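PDB 3CM0: adenylate kinase from Thermus thermophilus, which catalyses the reversible transfer of the terminal phosphate between ATP and AMP, giving two ADP, and helps keep the adenine nucleotide pools in balance. Local coordinates for residues A[7-12]-A[19-24]; A[80-85]-A[93-98]; A[133-136]-A[142-145]; A[166-171]-A[177-182]. All blocks are in the same frame, centred on the assembly; numbering follows the deposited sequence.

Interactions 1, 2 and 4 each join a strand of the central parallel sheet to a helix that follows it, whereas interaction 3 lies out in the LID region. Strands 4-10 and 79-83 are neighbours, so the centres of interactions 1 and 2 are about 13 Å apart, and F82 N meets V7 O at 2.9 Å. Interaction 4 packs on the same side as interaction 1, with Q20 CB 3.7 Å from I180 CD1. P12 CB, near the ATP loop, touches L144 CD2 of interaction 3 at 4.0 Å, although those two centres are about 22 Å apart. Predicted nucleotide-site residues occur in all four: T19 and G171 for ATP, G84, F85 and R143 for AMP.

Interaction 1: A[7-12]-A[19-24]; sequences VIFLGP and TQASRL
The strand and helix that flank the P-loop are held together here by F9, whose ring fills the space between strand 4-10 and residues A21 and L24 of helix 17-28. The two short segments run nearly antiparallel, at 160°, with axes 9.5 Å apart, because the loop turns the chain back over the sheet. A21 suits the spot where the backbones come nearest: its methyl is small enough to sit over one face of the ring, CB lying 3.8 Å from the F9 centroid and 16° off the normal in a CH-pi contact. L24 takes the rim instead. Its CG stands anti to the backbone N (chi1 -176°), which carries CD2 in the plane of the ring to 3.8 Å from F9 CZ. Q20 adds its CB obliquely, 4.2 Å from F9 CE1, and then leads its amide away from the ring to give an NE2 bond to P173 O. The aromatic side chain is thus hemmed in by apolar carbon, and V110 and I81 from the adjoining strands also touch it. I81 reaches A21 and L24 as well, extending the oily layer beneath the helix. A strand, a glycine-rich loop and a helix packed back on the sheet, here the helix that also carries T19, predicted to bind ATP, make up the classic phosphate-binding unit of P-loop nucleoside monophosphate kinases.

Interaction 2: A[80-85]-A[93-98]; sequences VIFDGF and EALDRL
L95 reaches from helix 89-101 toward the sheet and meets two phenylalanines, and the tight part of this contact is its branched tip alone. CD2 stands over the centre of the F82 ring, 4.2 Å from the centroid and only 6° off the normal, a CH-pi contact; CD1 closes on F82 CZ at 3.8 Å. The other face of the same ring is backed by V80 CG2, 3.8 Å above its plane, so F82 is held between two aliphatic groups. F85 offers its edge instead: L95 CD2 lies near that ring's plane, 4.2 Å from CE1. With CG anti to the backbone N (chi1 176°), L95 sends its fork straight at the strand; CD2 is shared by both rings, and the second branch, CD1, adds a contact at the F82 rim. Beyond this tip the contact is loose. The nearest CA pair, F85 and L95, is still 9.3 Å apart, and L98, though turned toward the strand, keeps its CD2 6.2 Å from F82 CZ and meets I72 of helix 65-75. On the outer side of the helix R97 is exposed, its guanidinium folded over the helix's own backbone, while D96 bonds Y157 OH. G84, at a positive phi where a CB would jam the preceding carbonyl, turns the chain from the strand into F85. G84 and F85 belong to the predicted AMP site that follows this strand, as in other adenylate kinases.

Interaction 3: A[133-136]-A[142-145]; sequences SDDN and RRLE
Charge pairing joins D134 and D135 to R143, and nearly everything passes through a single nitrogen, NH1. The closer salt bridge is from D135 OD1, 2.8 Å from R143 NH1 and near the guanidinium plane, although the carboxylate itself is turned 86° to that plane. D134 makes the longer one: R143 NH1 points to its OD2 in a weak hydrogen bond of 3.5 Å and 152°, again at the edge of the guanidinium. Arginine suits this place because its chain, extended from CG to NE, can carry a charge from the helix out to a loop whose D135 CA is 9.8 Å from its own. D134 swings its CG between its backbone N and carbonyl carbon (chi1 66°), and this brings the carboxylate round toward R143. The loop belongs to the LID region, which closes over the site of phosphoryl transfer when ATP binds, and R143 and R132 are both predicted to bind AMP. R132 is the second cation of the network and the stronger partner of D134: its NH2 bridges D134 OD2, its NE D135 OD2. These positive neighbours probably offset the repulsion between D134 OD1 and D135 OD2, two acceptors 3.2 Å apart. With an alanine in place of D134, R132 NH2 would probably lose its carboxylate mate and R143 would be left to D135 alone. Apart from the charges, N136 sits at the N-cap of helix 137-160, its OD1 taking the backbone N of T139; D134 O is hydrogen-bonded to T139 OG1.

Interaction 4: A[166-171]-A[177-182]; sequences RVDGLG and YARIRA
Strand 166-168 and helix segment 177-182 run nearly antiparallel, at 156°, with axes 8.1 Å apart, and V167 and I180 mark the closest backbone approach. Between them the contact is apolar: V167 CG1 lies 3.8 Å from R179 CB and 4.1 Å from I180 CG1, and beta-branched V167 and I180 suit a buried strand-to-helix interface. R179, its CG anti to the carbonyl carbon and its chain extended from CG to NE, stretches past the strand end and gives NH1 to two backbone carbonyls. One bond, to D168 O, is 2.9 Å long and comes from above the carbonyl plane; the other reaches L170 O almost end-on (C=O...N 168°) and in the guanidinium plane, though its short modelled length is doubtful. The D168 carboxylate stacks on the guanidinium, the planes just 8° apart, with OD2 3.5 Å from NH1, a pairing of charges only. D168 also forms an Asx turn, its OD1 accepting from L170 N at 3.0 Å. With a leucine in place of R179, D168 O would probably lose its NH1 partner and the D168 carboxylate its stacked cation. G171, of the predicted ATP site, has backbone angles at which a CB would be jammed. Helix 173-184 rests against helix 17-28 through Y177 and I180; I180 also reaches V110 of strand 104-113, and V167 is backbone hydrogen-bonded to L111 and E113 of that strand.

Interaction 1: A[7-12]-A[19-24]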
loop_
_atom_site.group_PDB
_atom_site.type_symbol
_atom_site.label_atom_id
_atom_site.label_comp_id
_atom_site.label_asym_id
_atom_site.label_seq_id
_atom_site.Cartn_x
_atom_site.Cartn_y
_atom_site.Cartn_z
ATOM N N VAL A 7 -6.202 7.517 -3.176
ATOM C CA VAL A 7 -5.998 7.251 -1.748
ATOM C C VAL A 7 -4.834 6.287 -1.605
ATOM O O VAL A 7 -4.726 5.313 -2.346
ATOM C CB VAL A 7 -7.241 6.641 -1.058
ATOM C CG1 VAL A 7 -6.918 6.410 0.444
ATOM C CG2 VAL A 7 -8.411 7.612 -1.151
ATOM N N ILE A 8 -3.935 6.559 -0.645
ATOM C CA ILE A 8 -2.810 5.699 -0.398
ATOM C C ILE A 8 -2.964 5.122 0.999
ATOM O O ILE A 8 -3.307 5.862 1.918
ATOM C CB ILE A 8 -1.478 6.521 -0.440
ATOM C CG1 ILE A 8 -1.212 6.993 -1.883
ATOM C CG2 ILE A 8 -0.331 5.681 0.043
ATOM C CD1 ILE A 8 -0.048 8.094 -1.998
ATOM N N PHE A 9 -2.762 3.816 1.142
ATOM C CA PHE A 9 -2.838 3.175 2.481
ATOM C C PHE A 9 -1.465 2.723 2.974
ATOM O O PHE A 9 -0.741 2.042 2.249
ATOM C CB PHE A 9 -3.738 1.912 2.430
ATOM C CG PHE A 9 -5.195 2.203 2.442
ATOM C CD1 PHE A 9 -5.929 2.073 3.622
ATOM C CD2 PHE A 9 -5.856 2.610 1.283
ATOM C CE1 PHE A 9 -7.295 2.329 3.627
ATOM C CE2 PHE A 9 -7.216 2.868 1.288
ATOM C CZ PHE A 9 -7.940 2.730 2.454
ATOM N N LEU A 10 -1.125 3.073 4.225
ATOM C CA LEU A 10 0.125 2.654 4.868
ATOM C C LEU A 10 -0.237 1.982 6.232
ATOM O O LEU A 10 -1.211 2.346 6.897
ATOM C CB LEU A 10 1.043 3.847 5.150
ATOM C CG LEU A 10 1.504 4.700 3.948
ATOM C CD1 LEU A 10 2.321 5.859 4.476
ATOM C CD2 LEU A 10 2.320 3.857 2.956
ATOM N N GLY A 11 0.523 0.990 6.621
ATOM C CA GLY A 11 0.232 0.349 7.899
ATOM C C GLY A 11 1.082 -0.881 8.057
ATOM O O GLY A 11 1.517 -1.463 7.071
ATOM N N PRO A 12 1.359 -1.289 9.296
ATOM C CA PRO A 12 2.177 -2.479 9.568
ATOM C C PRO A 12 1.404 -3.772 9.343
ATOM O O PRO A 12 0.185 -3.785 9.264
ATOM C CB PRO A 12 2.525 -2.325 11.051
ATOM C CG PRO A 12 1.200 -1.700 11.606
ATOM C CD PRO A 12 0.914 -0.634 10.546
ATOM N N THR A 19 -7.183 -5.154 3.729
ATOM C CA THR A 19 -8.580 -5.491 3.707
ATOM C C THR A 19 -9.420 -4.235 3.685
ATOM O O THR A 19 -10.451 -4.215 3.009
ATOM C CB THR A 19 -8.973 -6.336 4.937
ATOM O OG1 THR A 19 -8.209 -7.550 4.939
ATOM C CG2 THR A 19 -10.457 -6.675 4.897
ATOM N N GLN A 20 -8.993 -3.181 4.400
ATOM C CA GLN A 20 -9.766 -1.932 4.417
ATOM C C GLN A 20 -9.640 -1.247 3.028
ATOM O O GLN A 20 -10.587 -0.646 2.539
ATOM C CB GLN A 20 -9.240 -0.949 5.486
ATOM C CG GLN A 20 -9.448 -1.406 6.939
ATOM C CD GLN A 20 -10.924 -1.471 7.295
ATOM O OE1 GLN A 20 -11.762 -0.946 6.568
ATOM N NE2 GLN A 20 -11.248 -2.116 8.416
ATOM N N ALA A 21 -8.451 -1.297 2.440
ATOM C CA ALA A 21 -8.260 -0.710 1.100
ATOM C C ALA A 21 -9.197 -1.434 0.130
ATOM O O ALA A 21 -9.815 -0.822 -0.728
ATOM C CB ALA A 21 -6.821 -0.903 0.666
ATOM N N SER A 22 -9.261 -2.757 0.254
ATOM C CA SER A 22 -10.116 -3.542 -0.637
ATOM C C SER A 22 -11.586 -3.224 -0.455
ATOM O O SER A 22 -12.365 -3.207 -1.420
ATOM C CB SER A 22 -9.862 -5.026 -0.417
ATOM O OG SER A 22 -8.606 -5.389 -0.954
ATOM N N ARG A 23 -11.987 -2.959 0.782
ATOM C CA ARG A 23 -13.376 -2.625 1.021
ATOM C C ARG A 23 -13.736 -1.231 0.528
ATOM O O ARG A 23 -14.809 -1.024 -0.038
ATOM C CB ARG A 23 -13.723 -2.764 2.499
ATOM C CG ARG A 23 -15.113 -2.223 2.832
ATOM C CD ARG A 23 -15.528 -2.734 4.190
ATOM N NE ARG A 23 -16.801 -2.175 4.620
ATOM C CZ ARG A 23 -17.272 -2.295 5.860
ATOM N NH1 ARG A 23 -16.577 -2.955 6.774
ATOM N NH2 ARG A 23 -18.421 -1.732 6.191
ATOM N N LEU A 24 -12.843 -0.265 0.730
ATOM C CA LEU A 24 -13.126 1.085 0.263
ATOM C C LEU A 24 -13.199 1.047 -1.276
ATOM O O LEU A 24 -14.009 1.767 -1.895
ATOM C CB LEU A 24 -11.986 2.035 0.684
ATOM C CG LEU A 24 -12.210 3.507 0.327
ATOM C CD1 LEU A 24 -13.391 4.047 1.085
ATOM C CD2 LEU A 24 -10.913 4.313 0.659
#

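Interaction 2: A[80-85]-A[93-98]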
loop_
_atom_site.group_PDB
_atom_site.type_symbol
_atom_site.label_atom_id
_atom_site.label_comp_id
_atom_site.label_asym_id
_atom_site.label_seq_id
_atom_site.Cartn_x
_atom_site.Cartn_y
_atom_site.Cartn_z
ATOM N N VAL A 80 -8.423 5.849 -7.843
ATOM C CA VAL A 80 -7.432 4.817 -7.636
ATOM C C VAL A 80 -6.984 4.743 -6.168
ATOM O O VAL A 80 -6.910 5.788 -5.491
ATOM C CB VAL A 80 -6.170 5.132 -8.514
ATOM C CG1 VAL A 80 -5.604 6.531 -8.125
ATOM C CG2 VAL A 80 -5.114 4.068 -8.354
ATOM N N ILE A 81 -6.665 3.518 -5.754
ATOM C CA ILE A 81 -6.142 3.194 -4.410
ATOM C C ILE A 81 -4.806 2.486 -4.547
ATOM O O ILE A 81 -4.601 1.611 -5.410
ATOM C CB ILE A 81 -7.162 2.318 -3.615
ATOM C CG1 ILE A 81 -8.313 3.227 -3.142
ATOM C CG2 ILE A 81 -6.495 1.623 -2.467
ATOM C CD1 ILE A 81 -9.428 2.466 -2.361
ATOM N N PHE A 82 -3.855 2.928 -3.712
ATOM C CA PHE A 82 -2.541 2.348 -3.651
ATOM C C PHE A 82 -2.433 1.662 -2.302
ATOM O O PHE A 82 -2.736 2.271 -1.295
ATOM C CB PHE A 82 -1.480 3.450 -3.755
ATOM C CG PHE A 82 -1.462 4.105 -5.131
ATOM C CD1 PHE A 82 -0.739 3.521 -6.166
ATOM C CD2 PHE A 82 -2.169 5.282 -5.363
ATOM C CE1 PHE A 82 -0.713 4.109 -7.428
ATOM C CE2 PHE A 82 -2.155 5.887 -6.638
ATOM C CZ PHE A 82 -1.417 5.293 -7.661
ATOM N N ASP A 83 -1.991 0.412 -2.304
ATOM C CA ASP A 83 -1.848 -0.366 -1.076
ATOM C C ASP A 83 -0.561 -1.164 -1.344
ATOM O O ASP A 83 -0.545 -2.059 -2.177
ATOM C CB ASP A 83 -3.086 -1.271 -0.954
ATOM C CG ASP A 83 -2.975 -2.283 0.155
ATOM O OD1 ASP A 83 -2.363 -1.961 1.193
ATOM O OD2 ASP A 83 -3.520 -3.394 -0.023
ATOM N N GLY A 84 0.515 -0.812 -0.674
ATOM C CA GLY A 84 1.771 -1.488 -0.938
ATOM C C GLY A 84 2.694 -0.651 -1.827
ATOM O O GLY A 84 3.744 -1.140 -2.278
ATOM N N PHE A 85 2.285 0.598 -2.090
ATOM C CA PHE A 85 3.040 1.558 -2.898
ATOM C C PHE A 85 2.607 2.980 -2.490
ATOM O O PHE A 85 1.430 3.223 -2.253
ATOM C CB PHE A 85 2.782 1.340 -4.403
ATOM C CG PHE A 85 3.674 2.141 -5.293
ATOM C CD1 PHE A 85 3.303 3.408 -5.705
ATOM C CD2 PHE A 85 4.909 1.636 -5.702
ATOM C CE1 PHE A 85 4.144 4.180 -6.509
ATOM C CE2 PHE A 85 5.755 2.398 -6.503
ATOM C CZ PHE A 85 5.370 3.669 -6.906
ATOM N N GLU A 93 7.893 10.623 -4.303
ATOM C CA GLU A 93 8.059 11.853 -5.055
ATOM C C GLU A 93 7.579 11.722 -6.521
ATOM O O GLU A 93 6.849 12.577 -7.037
ATOM C CB GLU A 93 9.532 12.246 -4.999
ATOM C CG GLU A 93 9.902 12.716 -3.570
ATOM C CD GLU A 93 11.371 13.122 -3.447
ATOM O OE1 GLU A 93 12.021 13.219 -4.508
ATOM O OE2 GLU A 93 11.859 13.359 -2.304
ATOM N N ALA A 94 7.976 10.637 -7.162
ATOM C CA ALA A 94 7.586 10.391 -8.553
ATOM C C ALA A 94 6.069 10.264 -8.659
ATOM O O ALA A 94 5.457 10.763 -9.601
ATOM C CB ALA A 94 8.261 9.132 -9.057
ATOM N N LEU A 95 5.443 9.600 -7.685
ATOM C CA LEU A 95 3.992 9.454 -7.735
ATOM C C LEU A 95 3.317 10.791 -7.581
ATOM O O LEU A 95 2.310 11.071 -8.236
ATOM C CB LEU A 95 3.514 8.480 -6.636
ATOM C CG LEU A 95 2.004 8.288 -6.493
ATOM C CD1 LEU A 95 1.468 7.724 -7.865
ATOM C CD2 LEU A 95 1.659 7.298 -5.351
ATOM N N ASP A 96 3.844 11.664 -6.720
ATOM C CA ASP A 96 3.202 12.965 -6.564
ATOM C C ASP A 96 3.254 13.755 -7.872
ATOM O O ASP A 96 2.303 14.473 -8.222
ATOM C CB ASP A 96 3.879 13.782 -5.462
ATOM C CG ASP A 96 3.220 13.591 -4.079
ATOM O OD1 ASP A 96 2.226 12.828 -3.930
ATOM O OD2 ASP A 96 3.726 14.224 -3.129
ATOM N N ARG A 97 4.361 13.654 -8.577
ATOM C CA ARG A 97 4.463 14.340 -9.872
ATOM C C ARG A 97 3.423 13.782 -10.861
ATOM O O ARG A 97 2.752 14.535 -11.589
ATOM C CB ARG A 97 5.871 14.172 -10.436
ATOM C CG ARG A 97 6.964 14.818 -9.550
ATOM C CD ARG A 97 8.269 14.941 -10.339
ATOM N NE ARG A 97 8.925 13.642 -10.500
ATOM C CZ ARG A 97 9.762 13.105 -9.614
ATOM N NH1 ARG A 97 10.054 13.755 -8.492
ATOM N NH2 ARG A 97 10.313 11.920 -9.851
ATOM N N LEU A 98 3.299 12.459 -10.891
ATOM C CA LEU A 98 2.321 11.796 -11.767
ATOM C C LEU A 98 0.889 12.211 -11.407
ATOM O O LEU A 98 0.071 12.449 -12.280
ATOM C CB LEU A 98 2.469 10.257 -11.647
ATOM C CG LEU A 98 1.424 9.483 -12.448
ATOM C CD1 LEU A 98 1.533 9.946 -13.906
ATOM C CD2 LEU A 98 1.671 8.001 -12.355
#

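Interaction 3: A[133-136]-A[142-145]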
loop_
_atom_site.group_PDB
_atom_site.type_symbol
_atom_site.label_atom_id
_atom_site.label_comp_id
_atom_site.label_asym_id
_atom_site.label_seq_id
_atom_site.Cartn_x
_atom_site.Cartn_y
_atom_site.Cartn_z
ATOM N N SER A 133 5.626 -21.551 11.344
ATOM C CA SER A 133 6.726 -21.735 12.289
ATOM C C SER A 133 7.714 -20.592 12.235
ATOM O O SER A 133 8.732 -20.597 12.934
ATOM C CB SER A 133 7.458 -23.061 11.992
ATOM O OG SER A 133 6.553 -24.153 12.082
ATOM N N ASP A 134 7.416 -19.598 11.410
ATOM C CA ASP A 134 8.341 -18.483 11.255
ATOM C C ASP A 134 8.037 -17.288 12.139
ATOM O O ASP A 134 8.837 -16.357 12.215
ATOM C CB ASP A 134 8.352 -18.033 9.797
ATOM C CG ASP A 134 7.027 -17.449 9.374
ATOM O OD1 ASP A 134 5.988 -17.905 9.918
ATOM O OD2 ASP A 134 7.028 -16.548 8.506
ATOM N N ASP A 135 6.886 -17.310 12.803
ATOM C CA ASP A 135 6.507 -16.200 13.662
ATOM C C ASP A 135 6.599 -16.517 15.160
ATOM O O ASP A 135 5.783 -17.278 15.701
ATOM C CB ASP A 135 5.068 -15.735 13.359
ATOM C CG ASP A 135 4.856 -15.322 11.909
ATOM O OD1 ASP A 135 5.563 -14.408 11.412
ATOM O OD2 ASP A 135 3.951 -15.903 11.270
ATOM N N ASN A 136 7.596 -15.935 15.820
ATOM C CA ASN A 136 7.767 -16.082 17.261
ATOM C C ASN A 136 7.846 -14.622 17.687
ATOM O O ASN A 136 8.035 -13.754 16.829
ATOM C CB ASN A 136 9.062 -16.821 17.589
ATOM C CG ASN A 136 10.291 -16.049 17.169
ATOM O OD1 ASN A 136 10.594 -14.993 17.723
ATOM N ND2 ASN A 136 11.008 -16.570 16.180
ATOM N N ARG A 142 10.823 -7.794 15.513
ATOM C CA ARG A 142 11.893 -7.301 14.658
ATOM C C ARG A 142 11.337 -6.857 13.309
ATOM O O ARG A 142 11.717 -5.805 12.780
ATOM C CB ARG A 142 12.942 -8.392 14.425
ATOM C CG ARG A 142 14.164 -7.875 13.682
ATOM C CD ARG A 142 15.101 -9.017 13.324
ATOM N NE ARG A 142 14.422 -10.051 12.541
ATOM C CZ ARG A 142 13.853 -9.844 11.356
ATOM N NH1 ARG A 142 13.876 -8.637 10.806
ATOM N NH2 ARG A 142 13.253 -10.846 10.724
ATOM N N ARG A 143 10.446 -7.655 12.739
ATOM C CA ARG A 143 9.856 -7.282 11.471
ATOM C C ARG A 143 9.079 -5.972 11.627
ATOM O O ARG A 143 9.040 -5.162 10.695
ATOM C CB ARG A 143 8.950 -8.399 10.952
ATOM C CG ARG A 143 9.731 -9.642 10.497
ATOM C CD ARG A 143 8.806 -10.832 10.218
ATOM N NE ARG A 143 9.521 -12.003 9.703
ATOM C CZ ARG A 143 8.970 -13.204 9.541
ATOM N NH1 ARG A 143 7.697 -13.395 9.858
ATOM N NH2 ARG A 143 9.684 -14.216 9.061
ATOM N N LEU A 144 8.473 -5.746 12.801
ATOM C CA LEU A 144 7.722 -4.508 13.019
ATOM C C LEU A 144 8.659 -3.311 13.123
ATOM O O LEU A 144 8.318 -2.201 12.704
ATOM C CB LEU A 144 6.839 -4.621 14.285
ATOM C CG LEU A 144 5.654 -5.578 14.116
ATOM C CD1 LEU A 144 4.954 -5.768 15.471
ATOM C CD2 LEU A 144 4.675 -5.030 13.070
ATOM N N GLU A 145 9.853 -3.522 13.668
ATOM C CA GLU A 145 10.832 -2.442 13.794
ATOM C C GLU A 145 11.388 -2.053 12.427
ATOM O O GLU A 145 11.663 -0.869 12.150
ATOM C CB GLU A 145 11.969 -2.875 14.724
ATOM C CG GLU A 145 13.107 -1.874 14.824
ATOM C CD GLU A 145 12.665 -0.503 15.323
ATOM O OE1 GLU A 145 11.674 -0.408 16.076
ATOM O OE2 GLU A 145 13.331 0.487 14.976
#

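Interaction 4: A[166-171]-A[177-182]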
loop_
_atom_site.group_PDB
_atom_site.type_symbol
_atom_site.label_atom_id
_atom_site.label_comp_id
_atom_site.label_asym_id
_atom_site.label_seq_id
_atom_site.Cartn_x
_atom_site.Cartn_y
_atom_site.Cartn_z
ATOM N N ARG A 166 -4.005 9.827 10.155
ATOM C CA ARG A 166 -3.719 8.788 11.130
ATOM C C ARG A 166 -5.062 8.294 11.610
ATOM O O ARG A 166 -5.937 9.084 12.012
ATOM C CB ARG A 166 -2.910 9.369 12.300
ATOM C CG ARG A 166 -1.532 9.859 11.892
ATOM C CD ARG A 166 -0.901 10.670 13.045
ATOM N NE ARG A 166 0.419 11.183 12.708
ATOM C CZ ARG A 166 1.553 10.486 12.767
ATOM N NH1 ARG A 166 1.557 9.216 13.158
ATOM N NH2 ARG A 166 2.704 11.078 12.436
ATOM N N VAL A 167 -5.231 6.980 11.601
ATOM C CA VAL A 167 -6.493 6.373 11.992
ATOM C C VAL A 167 -6.282 5.300 13.049
ATOM O O VAL A 167 -5.299 4.554 13.010
ATOM C CB VAL A 167 -7.177 5.726 10.746
ATOM C CG1 VAL A 167 -8.345 4.858 11.173
ATOM C CG2 VAL A 167 -7.622 6.843 9.755
ATOM N N ASP A 168 -7.220 5.223 13.991
ATOM C CA ASP A 168 -7.133 4.205 15.070
ATOM C C ASP A 168 -7.580 2.857 14.490
ATOM O O ASP A 168 -8.736 2.677 14.129
ATOM C CB ASP A 168 -8.033 4.672 16.216
ATOM C CG ASP A 168 -8.178 3.644 17.347
ATOM O OD1 ASP A 168 -7.486 2.611 17.318
ATOM O OD2 ASP A 168 -9.002 3.899 18.273
ATOM N N GLY A 169 -6.656 1.907 14.398
ATOM C CA GLY A 169 -6.986 0.613 13.811
ATOM C C GLY A 169 -7.469 -0.473 14.751
ATOM O O GLY A 169 -7.608 -1.641 14.357
ATOM N N LEU A 170 -7.712 -0.099 16.000
ATOM C CA LEU A 170 -8.235 -1.058 16.983
ATOM C C LEU A 170 -9.754 -0.968 16.863
ATOM O O LEU A 170 -10.296 0.114 16.666
ATOM C CB LEU A 170 -7.821 -0.664 18.405
ATOM C CG LEU A 170 -6.511 -1.201 18.952
ATOM C CD1 LEU A 170 -6.472 -0.877 20.454
ATOM C CD2 LEU A 170 -6.416 -2.740 18.725
ATOM N N GLY A 171 -10.453 -2.100 16.982
ATOM C CA GLY A 171 -11.906 -2.056 16.862
ATOM C C GLY A 171 -12.346 -3.065 15.814
ATOM O O GLY A 171 -11.514 -3.803 15.307
ATOM N N TYR A 177 -13.273 0.985 9.443
ATOM C CA TYR A 177 -13.731 1.471 8.138
ATOM C C TYR A 177 -14.442 2.821 8.257
ATOM O O TYR A 177 -14.221 3.752 7.458
ATOM C CB TYR A 177 -14.663 0.441 7.516
ATOM C CG TYR A 177 -15.076 0.774 6.105
ATOM C CD1 TYR A 177 -14.131 0.782 5.068
ATOM C CD2 TYR A 177 -16.397 1.077 5.801
ATOM C CE1 TYR A 177 -14.502 1.084 3.766
ATOM C CE2 TYR A 177 -16.779 1.383 4.481
ATOM C CZ TYR A 177 -15.825 1.380 3.478
ATOM O OH TYR A 177 -16.186 1.666 2.178
ATOM N N ALA A 178 -15.313 2.950 9.259
ATOM C CA ALA A 178 -16.014 4.212 9.462
ATOM C C ALA A 178 -15.024 5.343 9.728
ATOM O O ALA A 178 -15.217 6.473 9.270
ATOM C CB ALA A 178 -17.011 4.109 10.665
ATOM N N ARG A 179 -13.984 5.063 10.507
ATOM C CA ARG A 179 -12.995 6.094 10.803
ATOM C C ARG A 179 -12.226 6.488 9.553
ATOM O O ARG A 179 -11.898 7.663 9.361
ATOM C CB ARG A 179 -12.005 5.605 11.876
ATOM C CG ARG A 179 -12.660 5.387 13.252
ATOM C CD ARG A 179 -11.723 4.579 14.189
ATOM N NE ARG A 179 -12.379 4.242 15.458
ATOM C CZ ARG A 179 -12.045 3.218 16.237
ATOM N NH1 ARG A 179 -11.053 2.384 15.898
ATOM N NH2 ARG A 179 -12.693 3.046 17.387
ATOM N N ILE A 180 -11.914 5.514 8.713
ATOM C CA ILE A 180 -11.180 5.834 7.474
ATOM C C ILE A 180 -12.052 6.742 6.577
ATOM O O ILE A 180 -11.575 7.747 6.037
ATOM C CB ILE A 180 -10.830 4.540 6.712
ATOM C CG1 ILE A 180 -9.730 3.806 7.455
ATOM C CG2 ILE A 180 -10.442 4.857 5.218
ATOM C CD1 ILE A 180 -9.570 2.343 7.047
ATOM N N ARG A 181 -13.324 6.385 6.378
ATOM C CA ARG A 181 -14.194 7.222 5.550
ATOM C C ARG A 181 -14.299 8.634 6.135
ATOM O O ARG A 181 -14.224 9.635 5.408
ATOM C CB ARG A 181 -15.592 6.565 5.407
ATOM C CG ARG A 181 -15.526 5.272 4.606
ATOM C CD ARG A 181 -16.896 4.832 4.138
ATOM N NE ARG A 181 -17.542 5.862 3.332
ATOM C CZ ARG A 181 -18.634 5.652 2.611
ATOM N NH1 ARG A 181 -19.192 4.450 2.593
ATOM N NH2 ARG A 181 -19.167 6.647 1.923
ATOM N N ALA A 182 -14.456 8.734 7.457
ATOM C CA ALA A 182 -14.530 10.046 8.081
ATOM C C ALA A 182 -13.242 10.835 7.877
ATOM O O ALA A 182 -13.279 12.032 7.570
ATOM C CB ALA A 182 -14.804 9.921 9.546
#